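Local coordinates for tapirin (Caldicellulosiruptor hydrothermalis, PDB 6N2C), which is a cellulose-binding protein with a beta-helical C-terminal domain that probably helps this thermophilic bacterium adhere to plant biomass, at residues Y172-D177 / S270-F275; T204-S209 / K228-I233; L252-N257 / A451-I456; V289-F294 / T309-A314. One frame throughout, in Å; residues are numbered along the deposited sequence.

Interaction 1: Y172-D177 / S270-F275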
loop_
_atom_site.group_PDB
_atom_site.type_symbol
_atom_site.label_atom_id
_atom_site.label_comp_id
_atom_site.label_asym_id
_atom_site.label_seq_id
_atom_site.Cartn_x
_atom_site.Cartn_y
_atom_site.Cartn_z
ATOM N N TYR A 172 -5.067 -4.728 17.642
ATOM C CA TYR A 172 -5.891 -3.547 17.461
ATOM C C TYR A 172 -4.966 -2.369 17.243
ATOM O O TYR A 172 -5.299 -1.433 16.455
ATOM C CB TYR A 172 -6.778 -3.314 18.676
ATOM C CG TYR A 172 -7.955 -2.422 18.417
ATOM C CD1 TYR A 172 -8.659 -2.429 17.166
ATOM C CD2 TYR A 172 -8.376 -1.545 19.422
ATOM C CE1 TYR A 172 -9.718 -1.595 16.938
ATOM C CE2 TYR A 172 -9.421 -0.682 19.209
ATOM C CZ TYR A 172 -10.123 -0.701 18.003
ATOM O OH TYR A 172 -11.161 0.158 17.812
ATOM N N LEU A 173 -3.811 -2.376 17.909
ATOM C CA LEU A 173 -2.868 -1.242 17.830
ATOM C C LEU A 173 -1.780 -1.277 16.728
ATOM O O LEU A 173 -0.810 -0.500 16.718
ATOM C CB LEU A 173 -2.221 -0.994 19.190
ATOM C CG LEU A 173 -3.255 -0.728 20.298
ATOM C CD1 LEU A 173 -2.421 -0.486 21.561
ATOM C CD2 LEU A 173 -4.118 0.464 20.001
ATOM N N LEU A 174 -1.927 -2.221 15.811
ATOM C CA LEU A 174 -0.966 -2.358 14.732
ATOM C C LEU A 174 -0.906 -1.030 13.996
ATOM O O LEU A 174 -1.959 -0.509 13.607
ATOM C CB LEU A 174 -1.482 -3.424 13.761
ATOM C CG LEU A 174 -0.560 -3.647 12.505
ATOM C CD1 LEU A 174 0.869 -3.984 12.881
ATOM C CD2 LEU A 174 -1.211 -4.745 11.734
ATOM N N ALA A 175 0.304 -0.520 13.878
ATOM C CA ALA A 175 0.587 0.715 13.103
ATOM C C ALA A 175 -0.078 1.942 13.675
ATOM O O ALA A 175 -0.220 2.938 13.018
ATOM C CB ALA A 175 0.296 0.579 11.602
ATOM N N TRP A 176 -0.477 1.905 14.951
ATOM C CA TRP A 176 -1.011 3.120 15.547
ATOM C C TRP A 176 0.038 4.194 15.602
ATOM O O TRP A 176 1.125 3.945 16.046
ATOM C CB TRP A 176 -1.519 2.834 16.964
ATOM C CG TRP A 176 -2.108 4.156 17.514
ATOM C CD1 TRP A 176 -1.436 5.166 18.171
ATOM C CD2 TRP A 176 -3.408 4.598 17.307
ATOM N NE1 TRP A 176 -2.304 6.204 18.395
ATOM C CE2 TRP A 176 -3.523 5.879 17.874
ATOM C CE3 TRP A 176 -4.545 4.030 16.687
ATOM C CZ2 TRP A 176 -4.691 6.609 17.800
ATOM C CZ3 TRP A 176 -5.711 4.734 16.638
ATOM C CH2 TRP A 176 -5.781 6.042 17.224
ATOM N N ASP A 177 -0.246 5.399 15.107
ATOM C CA ASP A 177 0.786 6.457 15.104
ATOM C C ASP A 177 0.011 7.768 15.386
ATOM O O ASP A 177 -0.688 8.278 14.519
ATOM C CB ASP A 177 1.515 6.549 13.738
ATOM C CG ASP A 177 2.583 7.598 13.714
ATOM O OD1 ASP A 177 2.694 8.418 14.673
ATOM O OD2 ASP A 177 3.338 7.660 12.698
ATOM N N SER A 270 6.728 -1.850 2.733
ATOM C CA SER A 270 5.787 -1.476 3.824
ATOM C C SER A 270 6.222 -2.235 5.077
ATOM O O SER A 270 6.157 -3.476 5.144
ATOM C CB SER A 270 4.343 -1.797 3.418
ATOM O OG SER A 270 3.457 -1.699 4.546
ATOM N N ASN A 271 6.737 -1.495 6.047
ATOM C CA ASN A 271 7.341 -2.120 7.258
ATOM C C ASN A 271 6.380 -2.292 8.414
ATOM O O ASN A 271 6.752 -2.797 9.427
ATOM C CB ASN A 271 8.579 -1.368 7.656
ATOM C CG ASN A 271 9.598 -1.451 6.597
ATOM O OD1 ASN A 271 9.780 -2.535 6.059
ATOM N ND2 ASN A 271 10.225 -0.383 6.261
ATOM N N SER A 272 5.145 -1.931 8.293
ATOM C CA SER A 272 4.158 -2.382 9.319
ATOM C C SER A 272 2.834 -2.715 8.737
ATOM O O SER A 272 2.398 -3.829 8.888
ATOM C CB SER A 272 4.056 -1.280 10.394
ATOM O OG SER A 272 3.010 -1.526 11.308
ATOM N N LEU A 273 2.178 -1.795 8.056
ATOM C CA LEU A 273 0.797 -2.047 7.590
ATOM C C LEU A 273 0.599 -1.473 6.195
ATOM O O LEU A 273 0.863 -0.275 5.994
ATOM C CB LEU A 273 -0.196 -1.370 8.557
ATOM C CG LEU A 273 -1.697 -1.475 8.264
ATOM C CD1 LEU A 273 -2.172 -2.912 8.002
ATOM C CD2 LEU A 273 -2.591 -0.815 9.323
ATOM N N LEU A 274 0.025 -2.295 5.282
ATOM C CA LEU A 274 -0.384 -1.837 3.929
ATOM C C LEU A 274 -1.803 -2.197 3.841
ATOM O O LEU A 274 -2.155 -3.399 3.996
ATOM C CB LEU A 274 0.454 -2.622 2.868
ATOM C CG LEU A 274 0.149 -2.339 1.429
ATOM C CD1 LEU A 274 0.441 -0.877 1.183
ATOM C CD2 LEU A 274 1.038 -3.159 0.554
ATOM N N PHE A 275 -2.686 -1.210 3.626
ATOM C CA PHE A 275 -4.117 -1.444 3.680
ATOM C C PHE A 275 -4.763 -0.743 2.524
ATOM O O PHE A 275 -4.613 0.473 2.400
ATOM C CB PHE A 275 -4.683 -0.877 5.023
ATOM C CG PHE A 275 -6.023 -1.350 5.378
ATOM C CD1 PHE A 275 -7.152 -0.969 4.624
ATOM C CD2 PHE A 275 -6.214 -2.222 6.462
ATOM C CE1 PHE A 275 -8.423 -1.435 4.955
ATOM C CE2 PHE A 275 -7.474 -2.649 6.767
ATOM C CZ PHE A 275 -8.568 -2.292 6.025
#
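Leu174 and Ala175, the two central residues of a type II turn, press against Ser272 and Leu273, where the chain rounds a corner into strand 273-276. The turn is closed by the backbone bond from Trp176 N to Leu173 O, and Ala175 takes up its third position with a positive phi (64°), as a type II turn has there; the CB atoms of Leu174 and Ala175 both point at the corner. Leu174 has CG anti to the backbone N (chi1 178°), directed at the corner; from there CD1 lies 3.6 Å from Ser272 OG, while its other methyl, CD2, lies more loosely beside Leu273 CD1 at 4.3 Å. Ala175 CB touches two neighbours, Ser272 OG at 3.4 Å and Leu273 CB at 3.6 Å, with Leu273 CD2 a little farther off. Ser272 therefore offers its hydroxyl oxygen to two methyl groups, and what it gives this contact is packing. Leu273 is buried beyond the turn as well, for its side chain also touches Leu252, Phe294 of the next strand and Ile453 of helix 451-457. Ala175 O accepts a hydrogen bond from Asn251 ND2, which ties the turn to the neighbouring coil. With van der Waals contact alone between the two segments, the fit depends on shape, and the polar hold on the turn comes from its own backbone bond and from residues such as Asn251.

Interaction 2: T204-S209 / K228-I233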
loop_
_atom_site.group_PDB
_atom_site.type_symbol
_atom_site.label_atom_id
_atom_site.label_comp_id
_atom_site.label_asym_id
_atom_site.label_seq_id
_atom_site.Cartn_x
_atom_site.Cartn_y
_atom_site.Cartn_z
ATOM N N THR A 204 9.835 12.447 3.354
ATOM C CA THR A 204 8.804 13.051 4.193
ATOM C C THR A 204 8.550 12.302 5.429
ATOM O O THR A 204 9.029 11.164 5.641
ATOM C CB THR A 204 7.535 13.307 3.383
ATOM O OG1 THR A 204 6.661 14.213 4.124
ATOM C CG2 THR A 204 6.769 11.990 3.203
ATOM N N ARG A 205 7.763 12.903 6.328
ATOM C CA ARG A 205 7.243 12.174 7.460
ATOM C C ARG A 205 5.903 11.664 7.016
ATOM O O ARG A 205 5.852 10.523 6.467
ATOM C CB ARG A 205 7.127 12.991 8.764
ATOM C CG ARG A 205 8.412 13.329 9.417
ATOM C CD ARG A 205 8.105 13.873 10.803
ATOM N NE ARG A 205 7.469 12.909 11.722
ATOM C CZ ARG A 205 7.317 13.127 13.026
ATOM N NH1 ARG A 205 7.671 14.295 13.589
ATOM N NH2 ARG A 205 6.734 12.200 13.774
ATOM N N ASN A 206 4.853 12.489 7.108
ATOM C CA ASN A 206 3.511 12.060 6.643
ATOM C C ASN A 206 3.044 12.723 5.392
ATOM O O ASN A 206 3.385 13.874 5.139
ATOM C CB ASN A 206 2.558 12.166 7.807
ATOM C CG ASN A 206 3.004 11.273 8.964
ATOM O OD1 ASN A 206 3.415 10.125 8.738
ATOM N ND2 ASN A 206 2.952 11.774 10.241
ATOM N N MET A 207 2.183 12.017 4.594
ATOM C CA MET A 207 1.660 12.585 3.371
ATOM C C MET A 207 0.216 12.149 3.244
ATOM O O MET A 207 -0.127 11.023 3.645
ATOM C CB MET A 207 2.462 12.036 2.136
ATOM C CG MET A 207 1.835 12.379 0.800
ATOM S SD MET A 207 2.894 11.953 -0.684
ATOM C CE MET A 207 4.215 11.185 0.277
ATOM N N TYR A 208 -0.650 13.115 2.944
ATOM C CA TYR A 208 -2.043 12.856 2.778
ATOM C C TYR A 208 -2.536 13.392 1.441
ATOM O O TYR A 208 -2.199 14.507 0.993
ATOM C CB TYR A 208 -2.890 13.552 3.888
ATOM C CG TYR A 208 -4.403 13.523 3.698
ATOM C CD1 TYR A 208 -5.104 14.480 2.933
ATOM C CD2 TYR A 208 -5.160 12.608 4.338
ATOM C CE1 TYR A 208 -6.459 14.360 2.740
ATOM C CE2 TYR A 208 -6.515 12.508 4.173
ATOM C CZ TYR A 208 -7.161 13.435 3.385
ATOM O OH TYR A 208 -8.538 13.374 3.229
ATOM N N SER A 209 -3.423 12.618 0.788
ATOM C CA SER A 209 -4.162 13.141 -0.343
ATOM C C SER A 209 -5.561 12.628 -0.238
ATOM O O SER A 209 -5.797 11.514 0.261
ATOM C CB SER A 209 -3.498 12.611 -1.628
ATOM O OG SER A 209 -3.973 13.292 -2.758
ATOM N N LYS A 228 10.204 8.248 0.381
ATOM C CA LYS A 228 10.433 7.676 1.669
ATOM C C LYS A 228 9.504 8.452 2.664
ATOM O O LYS A 228 9.551 9.665 2.689
ATOM C CB LYS A 228 11.876 7.791 2.082
ATOM C CG LYS A 228 12.084 7.161 3.445
ATOM C CD LYS A 228 13.533 7.343 3.889
ATOM C CE LYS A 228 13.786 6.781 5.284
ATOM N NZ LYS A 228 13.497 5.292 5.357
ATOM N N ALA A 229 8.688 7.725 3.378
ATOM C CA ALA A 229 7.672 8.329 4.288
ATOM C C ALA A 229 7.468 7.494 5.491
ATOM O O ALA A 229 7.624 6.295 5.458
ATOM C CB ALA A 229 6.370 8.436 3.517
ATOM N N ASP A 230 6.974 8.089 6.592
ATOM C CA ASP A 230 6.445 7.319 7.682
ATOM C C ASP A 230 5.071 6.760 7.376
ATOM O O ASP A 230 4.754 5.600 7.666
ATOM C CB ASP A 230 6.228 8.239 8.937
ATOM C CG ASP A 230 7.520 8.789 9.545
ATOM O OD1 ASP A 230 8.587 8.297 9.221
ATOM O OD2 ASP A 230 7.372 9.631 10.458
ATOM N N ASN A 231 4.208 7.606 6.808
ATOM C CA ASN A 231 2.824 7.232 6.530
ATOM C C ASN A 231 2.380 7.907 5.253
ATOM O O ASN A 231 2.775 9.077 5.008
ATOM C CB ASN A 231 1.789 7.588 7.634
ATOM C CG ASN A 231 2.107 6.946 8.991
ATOM O OD1 ASN A 231 1.841 5.777 9.199
ATOM N ND2 ASN A 231 2.730 7.718 9.893
ATOM N N ILE A 232 1.585 7.168 4.428
ATOM C CA ILE A 232 0.939 7.718 3.261
ATOM C C ILE A 232 -0.488 7.339 3.280
ATOM O O ILE A 232 -0.824 6.162 3.412
ATOM C CB ILE A 232 1.604 7.213 1.926
ATOM C CG1 ILE A 232 3.096 7.510 1.874
ATOM C CG2 ILE A 232 0.830 7.740 0.717
ATOM C CD1 ILE A 232 3.796 7.052 0.579
ATOM N N ILE A 233 -1.389 8.347 3.186
ATOM C CA ILE A 233 -2.804 8.119 3.281
ATOM C C ILE A 233 -3.490 8.746 2.103
ATOM O O ILE A 233 -3.363 9.906 1.893
ATOM C CB ILE A 233 -3.412 8.706 4.612
ATOM C CG1 ILE A 233 -2.702 8.054 5.819
ATOM C CG2 ILE A 233 -4.955 8.609 4.608
ATOM C CD1 ILE A 233 -3.035 8.713 7.148
HETATM O O HOH W 1 4.662 10.035 11.938
#
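Asn206 OD1 accepts a hydrogen bond of 2.8 Å from Asn231 ND2, the one direct side-chain hydrogen bond between these segments. In both residues CG is anti to the carbonyl carbon (chi1 -60° and -59°), which sets the two amides alongside each other, their planes 40° apart; OD1 lies in the plane of the Asn231 amide, whereas ND2 stands above the carbonyl plane of Asn206. Asn231 ND2 also donates to Asp177 OD2, and its OD1 accepts from Asn251 ND2 and Leu252 N. An alanine in place of Asn206 would probably leave one N-H of Asn231 without its acceptor and would take from Thr185 OG1 and a bridging water their amide partner. That water accepts from Asn206 ND2 and lies 3.1 Å from Asp230 OD2, to which it can donate. The same carboxylate oxygen makes a long salt bridge with Arg205 NE (3.5 Å), at the edge of the guanidinium. Successive coils of a parallel beta-helix meet here, and the asparagines hold equivalent places at the start of the strands just after the corner. Main-chain bonds join the coils in parallel register: Thr204 N to Lys228 O, Met207 N to Asn231 O, Ile233 N to Met207 O, and Ser209 N to Ile233 O. At the bend, Arg205 O takes Asp230 N at 2.7 Å and, weakly, Asn231 N. Apolar pairs flank the strands: Met207 CE approaches Ile232 CG1 at 4.2 Å on the inner face, and on the face shared with the asparagines Tyr208 CD2 lies 4.0 Å from Ile233 CG2.

Interaction 3: L252-N257 / A451-I456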
loop_
_atom_site.group_PDB
_atom_site.type_symbol
_atom_site.label_atom_id
_atom_site.label_comp_id
_atom_site.label_asym_id
_atom_site.label_seq_id
_atom_site.Cartn_x
_atom_site.Cartn_y
_atom_site.Cartn_z
ATOM N N LEU A 252 2.300 3.067 8.041
ATOM C CA LEU A 252 1.203 2.566 7.242
ATOM C C LEU A 252 0.993 3.348 5.955
ATOM O O LEU A 252 1.105 4.575 5.902
ATOM C CB LEU A 252 -0.108 2.437 8.039
ATOM C CG LEU A 252 -0.740 3.795 8.326
ATOM C CD1 LEU A 252 -1.600 4.299 7.177
ATOM C CD2 LEU A 252 -1.543 3.722 9.624
ATOM N N MET A 253 0.634 2.572 4.931
ATOM C CA MET A 253 0.138 3.101 3.678
ATOM C C MET A 253 -1.262 2.623 3.554
ATOM O O MET A 253 -1.549 1.414 3.587
ATOM C CB MET A 253 0.984 2.610 2.487
ATOM C CG MET A 253 0.437 3.061 1.140
ATOM S SD MET A 253 1.702 2.696 -0.084
ATOM C CE MET A 253 0.960 3.448 -1.508
ATOM N N TYR A 254 -2.205 3.584 3.428
ATOM C CA TYR A 254 -3.608 3.314 3.262
ATOM C C TYR A 254 -4.106 3.943 1.966
ATOM O O TYR A 254 -3.808 5.076 1.722
ATOM C CB TYR A 254 -4.487 3.937 4.419
ATOM C CG TYR A 254 -5.981 3.865 4.060
ATOM C CD1 TYR A 254 -6.724 2.678 4.301
ATOM C CD2 TYR A 254 -6.690 4.932 3.461
ATOM C CE1 TYR A 254 -8.033 2.562 3.902
ATOM C CE2 TYR A 254 -8.011 4.812 3.094
ATOM C CZ TYR A 254 -8.690 3.669 3.330
ATOM O OH TYR A 254 -9.984 3.577 2.988
ATOM N N THR A 255 -4.933 3.226 1.162
ATOM C CA THR A 255 -5.669 3.839 0.049
ATOM C C THR A 255 -7.065 3.304 0.045
ATOM O O THR A 255 -7.277 2.153 0.395
ATOM C CB THR A 255 -5.019 3.619 -1.321
ATOM O OG1 THR A 255 -5.357 2.326 -1.846
ATOM C CG2 THR A 255 -3.571 3.863 -1.320
ATOM N N LYS A 256 -8.026 4.146 -0.324
ATOM C CA LYS A 256 -9.377 3.617 -0.488
ATOM C C LYS A 256 -9.527 2.759 -1.777
ATOM O O LYS A 256 -10.199 1.693 -1.806
ATOM C CB LYS A 256 -10.358 4.766 -0.536
ATOM C CG LYS A 256 -11.788 4.309 -0.447
ATOM C CD LYS A 256 -12.778 5.437 -0.776
ATOM C CE LYS A 256 -14.156 4.837 -1.058
ATOM N NZ LYS A 256 -15.219 5.869 -1.329
ATOM N N ASN A 257 -9.073 3.297 -2.854
ATOM C CA ASN A 257 -9.451 2.767 -4.179
ATOM C C ASN A 257 -8.394 1.932 -4.909
ATOM O O ASN A 257 -8.541 1.673 -6.072
ATOM C CB ASN A 257 -9.988 3.884 -5.069
ATOM C CG ASN A 257 -11.320 4.416 -4.541
ATOM O OD1 ASN A 257 -12.039 3.696 -3.855
ATOM N ND2 ASN A 257 -11.588 5.645 -4.775
ATOM N N ALA A 451 -7.088 -0.221 14.650
ATOM C CA ALA A 451 -7.754 0.970 15.131
ATOM C C ALA A 451 -7.364 2.188 14.351
ATOM O O ALA A 451 -8.232 2.974 14.026
ATOM C CB ALA A 451 -7.459 1.214 16.609
ATOM N N ILE A 452 -6.113 2.261 13.976
ATOM C CA ILE A 452 -5.648 3.395 13.172
ATOM C C ILE A 452 -6.417 3.504 11.861
ATOM O O ILE A 452 -6.749 4.620 11.416
ATOM C CB ILE A 452 -4.123 3.416 12.986
ATOM C CG1 ILE A 452 -3.587 4.718 12.490
ATOM C CG2 ILE A 452 -3.696 2.326 12.005
ATOM C CD1 ILE A 452 -3.842 5.908 13.355
ATOM N N ILE A 453 -6.725 2.370 11.207
ATOM C CA ILE A 453 -7.478 2.402 9.971
ATOM C C ILE A 453 -8.924 2.795 10.190
ATOM O O ILE A 453 -9.489 3.585 9.417
ATOM C CB ILE A 453 -7.427 1.003 9.241
ATOM C CG1 ILE A 453 -5.985 0.622 8.923
ATOM C CG2 ILE A 453 -8.401 0.964 8.053
ATOM C CD1 ILE A 453 -5.251 1.479 7.911
ATOM N N GLU A 454 -9.541 2.292 11.271
ATOM C CA GLU A 454 -10.861 2.698 11.653
ATOM C C GLU A 454 -10.946 4.203 11.782
ATOM O O GLU A 454 -11.909 4.824 11.218
ATOM C CB GLU A 454 -11.311 2.056 12.953
ATOM C CG GLU A 454 -11.583 0.602 12.816
ATOM C CD GLU A 454 -11.886 -0.093 14.170
ATOM O OE1 GLU A 454 -12.027 0.617 15.232
ATOM O OE2 GLU A 454 -11.859 -1.366 14.149
ATOM N N GLU A 455 -9.956 4.771 12.430
ATOM C CA GLU A 455 -9.992 6.246 12.693
ATOM C C GLU A 455 -9.761 7.029 11.414
ATOM O O GLU A 455 -10.447 8.016 11.147
ATOM C CB GLU A 455 -8.998 6.649 13.765
ATOM C CG GLU A 455 -9.228 6.004 15.111
ATOM C CD GLU A 455 -10.625 6.423 15.680
ATOM O OE1 GLU A 455 -11.446 5.523 16.034
ATOM O OE2 GLU A 455 -10.906 7.621 15.564
ATOM N N ILE A 456 -8.841 6.581 10.558
ATOM C CA ILE A 456 -8.616 7.271 9.272
ATOM C C ILE A 456 -9.861 7.284 8.402
ATOM O O ILE A 456 -10.132 8.211 7.634
ATOM C CB ILE A 456 -7.429 6.608 8.579
ATOM C CG1 ILE A 456 -6.149 7.151 9.234
ATOM C CG2 ILE A 456 -7.420 6.848 7.072
ATOM C CD1 ILE A 456 -5.017 6.161 8.893
#
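Tyr254 reaches from strand 252-255 towards helix 451-457 and is met by two isoleucines one turn apart. Its ring carbon CD1 lies 4.1 Å from Ile453 CD1, and CD2 lies 4.2 Å from Ile456 CG2; both methyls approach the ring obliquely. With CG anti to the backbone N (chi1 169°), the base of the ring is directed at the helix, and the Tyr254 and Ile456 side chains pass alongside one another, heading opposite ways. The phenol oxygen at the far end is hydrogen-bonded to Asp277 OD2, which fixes the ring's outer end. The second group is purely aliphatic. Leu252 is modelled in two conformers; in the one described, CD2 nestles against Ile452 CG2 at 3.5 Å and CD1 faces Ile456 CD1 at 4.3 Å, so the closeness of the first pair should be read with caution. Ile453 and Ile456 also touch the adjoining strands, through Leu273 and Phe275 on one and Ile233 on the other. The strand and helix axes run at 40° to each other, 10.6 Å apart at closest approach. This is a helix covering the outer face of a parallel beta-helix, its isoleucines filling in over the outward side chains of several coils.

Interaction 4: V289-F294 / T309-A314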
loop_
_atom_site.group_PDB
_atom_site.type_symbol
_atom_site.label_atom_id
_atom_site.label_comp_id
_atom_site.label_asym_id
_atom_site.label_seq_id
_atom_site.Cartn_x
_atom_site.Cartn_y
_atom_site.Cartn_z
ATOM N N VAL A 289 7.257 -5.654 -0.593
ATOM C CA VAL A 289 7.681 -6.351 0.634
ATOM C C VAL A 289 6.794 -5.834 1.789
ATOM O O VAL A 289 6.811 -4.642 2.044
ATOM C CB VAL A 289 9.132 -5.942 0.992
ATOM C CG1 VAL A 289 9.602 -6.703 2.259
ATOM C CG2 VAL A 289 10.100 -6.224 -0.144
ATOM N N ALA A 290 5.940 -6.658 2.352
ATOM C CA ALA A 290 5.014 -6.227 3.367
ATOM C C ALA A 290 5.123 -7.051 4.637
ATOM O O ALA A 290 5.590 -8.189 4.667
ATOM C CB ALA A 290 3.607 -6.347 2.835
ATOM N N ASN A 291 4.650 -6.463 5.728
ATOM C CA ASN A 291 4.448 -7.191 6.976
ATOM C C ASN A 291 2.994 -7.588 7.043
ATOM O O ASN A 291 2.681 -8.719 6.686
ATOM C CB ASN A 291 4.948 -6.343 8.164
ATOM C CG ASN A 291 6.487 -6.182 8.215
ATOM O OD1 ASN A 291 7.301 -6.934 7.595
ATOM N ND2 ASN A 291 6.910 -5.148 8.966
ATOM N N ALA A 292 2.051 -6.699 7.440
ATOM C CA ALA A 292 0.644 -6.993 7.341
ATOM C C ALA A 292 0.084 -6.291 6.108
ATOM O O ALA A 292 0.359 -5.100 5.891
ATOM C CB ALA A 292 -0.089 -6.514 8.618
ATOM N N LEU A 293 -0.760 -7.004 5.365
ATOM C CA LEU A 293 -1.365 -6.485 4.154
ATOM C C LEU A 293 -2.841 -6.845 4.185
ATOM O O LEU A 293 -3.232 -8.005 4.364
ATOM C CB LEU A 293 -0.619 -7.116 2.940
ATOM C CG LEU A 293 -1.087 -6.693 1.553
ATOM C CD1 LEU A 293 0.009 -7.034 0.544
ATOM C CD2 LEU A 293 -2.367 -7.286 1.099
ATOM N N PHE A 294 -3.695 -5.825 4.015
ATOM C CA PHE A 294 -5.087 -6.029 3.854
ATOM C C PHE A 294 -5.509 -5.429 2.497
ATOM O O PHE A 294 -5.110 -4.320 2.180
ATOM C CB PHE A 294 -5.927 -5.253 4.913
ATOM C CG PHE A 294 -5.764 -5.690 6.348
ATOM C CD1 PHE A 294 -4.570 -5.427 7.004
ATOM C CD2 PHE A 294 -6.849 -6.197 7.087
ATOM C CE1 PHE A 294 -4.448 -5.713 8.376
ATOM C CE2 PHE A 294 -6.703 -6.464 8.417
ATOM C CZ PHE A 294 -5.518 -6.233 9.050
ATOM N N THR A 309 6.343 -10.473 -1.143
ATOM C CA THR A 309 6.840 -11.150 0.004
ATOM C C THR A 309 6.018 -10.747 1.250
ATOM O O THR A 309 5.872 -9.515 1.498
ATOM C CB THR A 309 8.314 -10.781 0.214
ATOM O OG1 THR A 309 9.086 -11.234 -0.920
ATOM C CG2 THR A 309 8.835 -11.452 1.408
ATOM N N ILE A 310 5.472 -11.712 1.979
ATOM C CA ILE A 310 4.627 -11.467 3.153
ATOM C C ILE A 310 5.347 -11.927 4.408
ATOM O O ILE A 310 5.687 -13.124 4.540
ATOM C CB ILE A 310 3.280 -12.228 3.058
ATOM C CG1 ILE A 310 2.502 -11.878 1.787
ATOM C CG2 ILE A 310 2.382 -12.037 4.310
ATOM C CD1 ILE A 310 2.146 -10.437 1.590
ATOM N N ASN A 311 5.631 -10.977 5.325
ATOM C CA ASN A 311 6.296 -11.239 6.594
ATOM C C ASN A 311 5.351 -11.614 7.769
ATOM O O ASN A 311 5.753 -12.412 8.647
ATOM C CB ASN A 311 7.244 -10.074 6.921
ATOM C CG ASN A 311 8.455 -10.076 6.018
ATOM O OD1 ASN A 311 9.301 -10.943 6.162
ATOM N ND2 ASN A 311 8.616 -9.070 5.203
ATOM N N GLU A 312 4.118 -11.122 7.766
ATOM C CA GLU A 312 3.158 -11.471 8.795
ATOM C C GLU A 312 1.884 -12.052 8.242
ATOM O O GLU A 312 1.590 -13.232 8.530
ATOM C CB GLU A 312 2.852 -10.268 9.692
ATOM C CG GLU A 312 4.051 -9.776 10.454
ATOM C CD GLU A 312 4.464 -10.613 11.659
ATOM O OE1 GLU A 312 5.624 -10.410 12.063
ATOM O OE2 GLU A 312 3.666 -11.411 12.208
ATOM N N PHE A 313 1.109 -11.276 7.474
ATOM C CA PHE A 313 -0.029 -11.873 6.821
ATOM C C PHE A 313 -0.539 -11.017 5.674
ATOM O O PHE A 313 -0.220 -9.812 5.588
ATOM C CB PHE A 313 -1.184 -12.181 7.807
ATOM C CG PHE A 313 -1.762 -10.950 8.433
ATOM C CD1 PHE A 313 -2.676 -10.180 7.720
ATOM C CD2 PHE A 313 -1.363 -10.533 9.707
ATOM C CE1 PHE A 313 -3.206 -8.979 8.287
ATOM C CE2 PHE A 313 -1.880 -9.315 10.243
ATOM C CZ PHE A 313 -2.831 -8.575 9.539
ATOM N N ALA A 314 -1.335 -11.675 4.817
ATOM C CA ALA A 314 -2.159 -10.968 3.856
ATOM C C ALA A 314 -3.555 -11.433 4.017
ATOM O O ALA A 314 -3.831 -12.666 4.074
ATOM C CB ALA A 314 -1.625 -11.202 2.438
#
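A corner shared by two successive coils of the parallel beta-helix brings Asn291 against Asn311 and Glu312, and here a beta bulge shifts the register by one residue. The shift centres on Asn291 O, which accepts from both Glu312 N (3.0 Å) and Phe313 N (3.1 Å), the two donors coming from the same face of its carbonyl plane. Just before it, Ala290 O is likewise gripped twice, by Asn311 N at 2.9 Å and by Asn311 ND2 at 3.2 Å, the amide nitrogen standing well above the carbonyl plane. An alanine in place of Asn311 would probably cost Ala290 O its side-chain donor, leaving the backbone bond from Asn311 N, and Val289 CG1 the amide it packs against. Beyond the corner, Phe313 CG lies between the backbone N and the carbonyl carbon (chi1 64°), which starts the ring back toward strand 293-294. The ring has Ala292 CB over one face, 3.9 Å from the centroid. It turns its edge to the face of Phe294 in an offset T-shaped pair, with planes at 80° and centroids 5.2 Å apart. On the inner side Leu293 CD1 meets Ile310 CD1 at 4.2 Å. The two N-H groups on Asn291 O thus take up the extra residue, the Asn311 amide adds a second grip just before it, and aromatic and aliphatic contacts hold the strand that follows.

In the fold
All four contacts belong to one beta-helix but bind it in different ways. Interactions 2 and 4 join consecutive coils at their corners with main-chain bonds and an asparagine side chain; their centres lie 19 Å apart and they do not touch. Interactions 1 and 3 instead attach non-strand elements to the outside, a turn and a helix, by van der Waals packing, wholly apolar in interaction 3 but including a serine hydroxyl in interaction 1. Interaction 3 is fully buried, as is most of interaction 2, whereas interactions 1 and 4 are partly buried. Interaction 1 touches the other three: Tyr172 binds Glu454, Asp177 reaches interaction 2, and Leu274 O receives Phe294 N. Interaction 2 lies nearest the zinc site, the side chain of Thr204 lying about 11 Å from the zinc ion.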